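Side-chain contacts in resiniferatoxin-binding, phosphotriesterase-related protein (Rhodobacter sphaeroides 2.4.1, PDB 3K2G), which binds two zinc ions per subunit and, as a TIM-barrel member of the phosphotriesterase family, probably hydrolyses phosphoric ester bonds: residues L87-A90 / E91-F95; H303-V307 / K308-T312. One frame throughout, in Å; residues are numbered along the deposited sequence.

Both contacts are local, each made within one continuous stretch, yet they meet in space: their centres lie 11 Å apart, although more than two hundred residues separate them along the chain. Contact 1 comes first, inside helix 85-97; contact 2 follows strand 299-301 of the barrel, in the loop that leads to helix 321-332. Where they join, Thr312 OG1 probably hydrogen-bonds to Glu91 OE2 at 2.7 Å and to Gln94 NE2 at 3.0 Å, while Leu87 CD2 packs on Leu311 CD1 at 3.7 Å. An outer helix of the TIM barrel is thus tied to the loop that supplies zinc-binding Asp304.

Contact 1: residues L87-A90 / E91-F95; sequences LAIA and EVKQF
With its CG anti to the backbone N (chi1 178°), Leu87 lies alongside Glu91, whose CG instead stands beside its own backbone N (chi1 -70°), and the two chains point the same way. Leu87 CD1 rests against Glu91 CG at 3.9 Å, an apolar methyl-to-methylene contact one helical turn apart. Beyond CG the glutamate bends at chi2 (-78°), and its carboxylate is gripped from outside the helix: OE2 is hydrogen-bonded to Thr312 OG1 and to the backbone N of Arg313. Buried as it is, the acid is thereby given polar partners.

A second pair repeats the pattern on another side of the helix. Lys93 runs out extended beside Ile89, so that its CE touches Ile89 CG2 at 3.6 Å; the aliphatic part of the lysine does the packing.

Behind these pairs run the helical i+4 to i hydrogen bonds. Glu91 N donates to Leu87 O at 2.7 Å, and Val92 N and Lys93 N bond likewise to Ala88 O and Ile89 O, whereas the bond from Gln94 N to Ala90 O is weak. Ile89 packs on helix 115-125. The i/i+4 pairs are those of an ordinary alpha-helix; what marks this one as an outer helix of the phosphotriesterase-family TIM barrel is Val92, which packs against Ile103 of strand 102-105.

Contact 2: residues H303-V307 / K308-T312; sequences HDVFV and KMMLT. With ZN (zinc ion), chain I; DTV ((2S,3S)-1,4-dimercaptobutane-2,3-diol), chain K.
Val307 O accepts a hydrogen bond from Met310 N at 3.0 Å and so closes a short 3-10 turn, residues 308-310, in the loop after strand 299-301 of the TIM barrel. The N-H points fairly straight at the oxygen (162°). Leu311 N repeats the i to i+3 pattern onto Lys308 O.

Apolar contacts gather round Met310, a selenomethionine. Val307 CG2, set between its own backbone N and carbonyl carbon, meets Met310 CG at 3.6 Å and also touches CG of Met309, another selenomethionine. The Met310 chain bends at chi3 and brings its CE against the backbone, 3.2 Å from His303 O. Further along, Val305 CG1 packs on Leu311 CD2 at 3.9 Å, the two side chains crossing at about a right angle.

The Met-aromatic contact joins this packing to the ligand pocket. Met310 SE lies 4.6 Å from the centroid of the Phe306 ring, 61° off the ring normal and thus oblique to it, with CD2 its nearest ring atom. Val307 CG1 covers part of one ring face near the rim. Elsewhere on the ring, Phe306 CE1 makes a van der Waals contact of 3.4 Å with O2 of the bound dimercaptobutanediol. The ligand's hydrogen bond is made separately, with Tyr136 OH.

Metal coordination is the task of Asp304, which completes a zinc site with His34, His36 and Glu177. With CG anti to the backbone N (chi1 -171°), the carboxylate presents OD1 to the zinc ion. OD1 binds the metal at 2.3 Å, and the zinc-bound water donates a hydrogen bond to OD2 at 3.0 Å.

Contact 1: residues L87-A90 / E91-F95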
ATOM      1  N   LEU B  87       3.634  39.652  23.018  1.00 20.63           N
ATOM      2  CA  LEU B  87       2.803  38.810  22.158  1.00 20.68           C
ATOM      3  C   LEU B  87       2.974  37.348  22.570  1.00 19.18           C
ATOM      4  O   LEU B  87       2.005  36.581  22.612  1.00 17.35           O
ATOM      5  CB  LEU B  87       3.206  38.986  20.687  1.00 21.53           C
ATOM      6  CG  LEU B  87       2.449  38.128  19.663  1.00 20.47           C
ATOM      7  CD1 LEU B  87       0.956  38.385  19.775  1.00 20.44           C
ATOM      8  CD2 LEU B  87       2.937  38.441  18.261  1.00 20.51           C
ATOM      9  N   ALA B  88       4.213  36.972  22.872  1.00 18.05           N
ATOM     10  CA  ALA B  88       4.512  35.613  23.306  1.00 19.13           C
ATOM     11  C   ALA B  88       3.660  35.310  24.532  1.00 18.57           C
ATOM     12  O   ALA B  88       3.020  34.262  24.617  1.00 18.22           O
ATOM     13  CB  ALA B  88       5.993  35.485  23.650  1.00 17.58           C
ATOM     14  N   ILE B  89       3.642  36.246  25.476  1.00 19.08           N
ATOM     15  CA  ILE B  89       2.863  36.078  26.694  1.00 20.30           C
ATOM     16  C   ILE B  89       1.377  35.910  26.399  1.00 20.20           C
ATOM     17  O   ILE B  89       0.718  35.062  26.996  1.00 21.76           O
ATOM     18  CB  ILE B  89       3.066  37.279  27.654  1.00 22.17           C
ATOM     19  CG1 ILE B  89       4.472  37.219  28.252  1.00 22.28           C
ATOM     20  CG2 ILE B  89       2.004  37.267  28.751  1.00 22.20           C
ATOM     21  CD1 ILE B  89       4.884  38.472  28.992  1.00 22.89           C
ATOM     22  N   ALA B  90       0.842  36.718  25.486  1.00 19.85           N
ATOM     23  CA  ALA B  90      -0.574  36.615  25.148  1.00 19.06           C
ATOM     24  C   ALA B  90      -0.863  35.292  24.438  1.00 18.56           C
ATOM     25  O   ALA B  90      -1.866  34.628  24.713  1.00 15.23           O
ATOM     26  CB  ALA B  90      -0.998  37.785  24.259  1.00 18.75           C
ATOM     27  N   GLU B  91       0.023  34.918  23.522  1.00 17.44           N
ATOM     28  CA  GLU B  91      -0.144  33.682  22.766  1.00 18.26           C
ATOM     29  C   GLU B  91      -0.054  32.461  23.679  1.00 17.07           C
ATOM     30  O   GLU B  91      -0.771  31.484  23.482  1.00 17.36           O
ATOM     31  CB  GLU B  91       0.914  33.603  21.668  1.00 20.97           C
ATOM     32  CG  GLU B  91       0.726  34.612  20.530  1.00 19.21           C
ATOM     33  CD  GLU B  91      -0.361  34.201  19.540  1.00 20.20           C
ATOM     34  OE1 GLU B  91      -0.556  32.982  19.333  1.00 15.06           O
ATOM     35  OE2 GLU B  91      -1.010  35.093  18.953  1.00 16.99           O
ATOM     36  N   VAL B  92       0.826  32.521  24.677  1.00 16.93           N
ATOM     37  CA  VAL B  92       0.984  31.415  25.614  1.00 18.49           C
ATOM     38  C   VAL B  92      -0.229  31.323  26.540  1.00 19.66           C
ATOM     39  O   VAL B  92      -0.633  30.231  26.946  1.00 18.19           O
ATOM     40  CB  VAL B  92       2.282  31.568  26.449  1.00 19.61           C
ATOM     41  CG1 VAL B  92       2.305  30.559  27.595  1.00 19.23           C
ATOM     42  CG2 VAL B  92       3.492  31.357  25.552  1.00 17.07           C
ATOM     43  N   LYS B  93      -0.820  32.464  26.871  1.00 20.37           N
ATOM     44  CA  LYS B  93      -1.990  32.448  27.734  1.00 21.24           C
ATOM     45  C   LYS B  93      -3.128  31.657  27.095  1.00 21.89           C
ATOM     46  O   LYS B  93      -4.005  31.152  27.795  1.00 20.38           O
ATOM     47  CB  LYS B  93      -2.449  33.870  28.047  1.00 22.83           C
ATOM     48  CG  LYS B  93      -1.546  34.607  29.025  1.00 24.44           C
ATOM     49  CD  LYS B  93      -2.109  35.986  29.337  1.00 25.33           C
ATOM     50  CE  LYS B  93      -1.211  36.752  30.296  1.00 25.94           C
ATOM     51  NZ  LYS B  93      -1.748  38.109  30.600  1.00 26.77           N
ATOM     52  N   GLN B  94      -3.119  31.542  25.768  1.00 21.19           N
ATOM     53  CA  GLN B  94      -4.157  30.780  25.077  1.00 21.44           C
ATOM     54  C   GLN B  94      -4.029  29.297  25.422  1.00 21.39           C
ATOM     55  O   GLN B  94      -5.031  28.591  25.586  1.00 20.66           O
ATOM     56  CB  GLN B  94      -4.035  30.952  23.566  1.00 22.97           C
ATOM     57  CG  GLN B  94      -4.462  32.299  23.047  1.00 24.16           C
ATOM     58  CD  GLN B  94      -4.315  32.387  21.545  1.00 26.78           C
ATOM     59  OE1 GLN B  94      -4.709  31.467  20.822  1.00 25.15           O
ATOM     60  NE2 GLN B  94      -3.750  33.491  21.063  1.00 26.53           N
ATOM     61  N   PHE B  95      -2.786  28.833  25.513  1.00 20.10           N
ATOM     62  CA  PHE B  95      -2.499  27.440  25.849  1.00 20.67           C
ATOM     63  C   PHE B  95      -2.970  27.183  27.274  1.00 21.16           C
ATOM     64  O   PHE B  95      -3.656  26.201  27.545  1.00 20.07           O
ATOM     65  CB  PHE B  95      -0.995  27.180  25.738  1.00 21.10           C
ATOM     66  CG  PHE B  95      -0.571  25.805  26.180  1.00 19.93           C
ATOM     67  CD1 PHE B  95      -1.175  24.666  25.654  1.00 17.44           C
ATOM     68  CD2 PHE B  95       0.473  25.650  27.088  1.00 19.60           C
ATOM     69  CE1 PHE B  95      -0.740  23.393  26.019  1.00 19.63           C
ATOM     70  CE2 PHE B  95       0.919  24.381  27.462  1.00 18.51           C
ATOM     71  CZ  PHE B  95       0.311  23.249  26.926  1.00 17.70           C
TER

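Contact 2: residues H303-V307 / K308-T312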
ATOM      1  N   HIS B 303       3.924  21.914  18.376  1.00 12.00           N
ATOM      2  CA  HIS B 303       3.817  22.693  17.130  1.00 12.22           C
ATOM      3  C   HIS B 303       5.147  23.186  16.564  1.00 12.22           C
ATOM      4  O   HIS B 303       5.253  23.481  15.369  1.00 11.54           O
ATOM      5  CB  HIS B 303       2.966  23.965  17.297  1.00 13.57           C
ATOM      6  CG  HIS B 303       1.741  23.807  18.142  1.00 14.51           C
ATOM      7  ND1 HIS B 303       1.790  23.725  19.517  1.00 13.08           N
ATOM      8  CD2 HIS B 303       0.428  23.818  17.813  1.00 14.36           C
ATOM      9  CE1 HIS B 303       0.561  23.698  20.000  1.00 14.26           C
ATOM     10  NE2 HIS B 303      -0.286  23.753  18.986  1.00 12.73           N
ATOM     11  N   ASP B 304       6.154  23.300  17.418  1.00 11.65           N
ATOM     12  CA  ASP B 304       7.445  23.836  17.004  1.00 14.14           C
ATOM     13  C   ASP B 304       7.254  25.251  16.444  1.00 13.80           C
ATOM     14  O   ASP B 304       7.774  25.599  15.380  1.00 14.12           O
ATOM     15  CB  ASP B 304       8.135  22.961  15.951  1.00 13.83           C
ATOM     16  CG  ASP B 304       9.565  23.412  15.681  1.00 16.53           C
ATOM     17  OD1 ASP B 304      10.151  24.051  16.580  1.00 16.29           O
ATOM     18  OD2 ASP B 304      10.115  23.125  14.596  1.00 15.65           O
ATOM     19  N   VAL B 305       6.475  26.055  17.154  1.00 14.84           N
ATOM     20  CA  VAL B 305       6.273  27.444  16.758  1.00 15.51           C
ATOM     21  C   VAL B 305       7.678  28.041  16.728  1.00 14.89           C
ATOM     22  O   VAL B 305       8.386  28.001  17.737  1.00 13.08           O
ATOM     23  CB  VAL B 305       5.436  28.204  17.799  1.00 16.02           C
ATOM     24  CG1 VAL B 305       5.505  29.699  17.529  1.00 16.67           C
ATOM     25  CG2 VAL B 305       3.993  27.718  17.761  1.00 16.63           C
ATOM     26  N   PHE B 306       8.095  28.573  15.581  1.00 15.33           N
ATOM     27  CA  PHE B 306       9.431  29.142  15.481  1.00 16.16           C
ATOM     28  C   PHE B 306       9.533  30.372  14.586  1.00 15.03           C
ATOM     29  O   PHE B 306      10.627  30.869  14.349  1.00 16.34           O
ATOM     30  CB  PHE B 306      10.435  28.064  15.031  1.00 16.31           C
ATOM     31  CG  PHE B 306      10.407  27.771  13.561  1.00 18.04           C
ATOM     32  CD1 PHE B 306      11.433  28.221  12.730  1.00 16.96           C
ATOM     33  CD2 PHE B 306       9.371  27.033  13.006  1.00 16.98           C
ATOM     34  CE1 PHE B 306      11.422  27.942  11.367  1.00 18.15           C
ATOM     35  CE2 PHE B 306       9.347  26.748  11.641  1.00 19.15           C
ATOM     36  CZ  PHE B 306      10.376  27.204  10.821  1.00 20.20           C
ATOM     37  N   VAL B 307       8.394  30.847  14.087  1.00 15.68           N
ATOM     38  CA  VAL B 307       8.337  32.048  13.249  1.00 15.15           C
ATOM     39  C   VAL B 307       7.032  32.776  13.554  1.00 15.84           C
ATOM     40  O   VAL B 307       6.054  32.155  13.967  1.00 14.31           O
ATOM     41  CB  VAL B 307       8.385  31.726  11.732  1.00 16.62           C
ATOM     42  CG1 VAL B 307       9.758  31.160  11.354  1.00 14.35           C
ATOM     43  CG2 VAL B 307       7.285  30.745  11.368  1.00 16.20           C
ATOM     44  N   LYS B 308       7.020  34.091  13.356  1.00 15.28           N
ATOM     45  CA  LYS B 308       5.839  34.900  13.633  1.00 15.87           C
ATOM     46  C   LYS B 308       4.540  34.402  13.004  1.00 14.83           C
ATOM     47  O   LYS B 308       3.490  34.421  13.653  1.00 14.43           O
ATOM     48  CB  LYS B 308       6.055  36.352  13.187  1.00 17.01           C
ATOM     49  CG  LYS B 308       7.091  37.132  13.987  1.00 19.44           C
ATOM     50  CD  LYS B 308       6.909  38.632  13.773  1.00 21.00           C
ATOM     51  CE  LYS B 308       7.937  39.457  14.556  1.00 21.62           C
ATOM     52  NZ  LYS B 308       9.313  39.289  14.010  1.00 20.99           N
HETATM   53  N   MSE B 309       4.602  33.953  11.752  1.00 14.98           N
HETATM   54  CA  MSE B 309       3.385  33.520  11.073  1.00 16.66           C
HETATM   55  C   MSE B 309       2.709  32.303  11.684  1.00 16.43           C
HETATM   56  O   MSE B 309       1.611  31.939  11.281  1.00 15.62           O
HETATM   57  CB  MSE B 309       3.633  33.294   9.570  1.00 22.59           C
HETATM   58  CG  MSE B 309       4.438  32.077   9.194  1.00 28.20           C
HETATM   59 SE   MSE B 309       4.667  32.026   7.244  1.00 44.68          SE
HETATM   60  CE  MSE B 309       2.901  31.301   6.721  1.00 33.47           C
HETATM   61  N   MSE B 310       3.343  31.680  12.674  1.00 14.98           N
HETATM   62  CA  MSE B 310       2.730  30.524  13.308  1.00 15.59           C
HETATM   63  C   MSE B 310       1.938  30.942  14.544  1.00 15.98           C
HETATM   64  O   MSE B 310       1.308  30.113  15.193  1.00 15.71           O
HETATM   65  CB  MSE B 310       3.791  29.489  13.668  1.00 15.58           C
HETATM   66  CG  MSE B 310       4.414  28.798  12.450  1.00 18.59           C
HETATM   67 SE   MSE B 310       5.809  27.535  12.897  1.00 27.20          SE
HETATM   68  CE  MSE B 310       4.680  26.114  13.652  1.00 20.05           C
ATOM     69  N   LEU B 311       1.973  32.234  14.858  1.00 15.89           N
ATOM     70  CA  LEU B 311       1.231  32.770  15.999  1.00 16.23           C
ATOM     71  C   LEU B 311      -0.151  33.191  15.491  1.00 16.77           C
ATOM     72  O   LEU B 311      -0.279  33.627  14.344  1.00 14.30           O
ATOM     73  CB  LEU B 311       1.956  33.982  16.581  1.00 17.83           C
ATOM     74  CG  LEU B 311       3.362  33.713  17.123  1.00 18.55           C
ATOM     75  CD1 LEU B 311       4.016  35.030  17.515  1.00 20.49           C
ATOM     76  CD2 LEU B 311       3.281  32.771  18.318  1.00 19.90           C
ATOM     77  N   THR B 312      -1.173  33.071  16.336  1.00 15.84           N
ATOM     78  CA  THR B 312      -2.527  33.419  15.918  1.00 17.57           C
ATOM     79  C   THR B 312      -2.622  34.892  15.500  1.00 18.39           C
ATOM     80  O   THR B 312      -3.364  35.247  14.576  1.00 16.69           O
ATOM     81  CB  THR B 312      -3.554  33.112  17.036  1.00 18.25           C
ATOM     82  OG1 THR B 312      -3.407  34.053  18.107  1.00 19.78           O
ATOM     83  CG2 THR B 312      -3.326  31.705  17.581  1.00 14.26           C
TER
HETATM   84 ZN    ZN I 400      12.370  23.739  17.174  1.00 22.19          ZN
HETATM   85  S1  DTV K 402      16.074  23.863   9.573  1.00 45.30           S
HETATM   86  C1  DTV K 402      16.110  24.688  11.239  1.00 42.25           C
HETATM   87  C2  DTV K 402      15.535  26.105  11.230  1.00 41.69           C
HETATM   88  O2  DTV K 402      14.179  26.028  10.819  1.00 41.22           O
HETATM   89  C3  DTV K 402      15.610  26.729  12.635  1.00 41.08           C
HETATM   90  O3  DTV K 402      14.837  25.964  13.530  1.00 41.15           O
HETATM   91  C4  DTV K 402      15.083  28.163  12.667  1.00 39.95           C
HETATM   92  S4  DTV K 402      16.008  29.211  13.820  1.00 39.58           S
HETATM   93  O   HOH W   1      13.014  23.284  15.377  1.00 19.45           O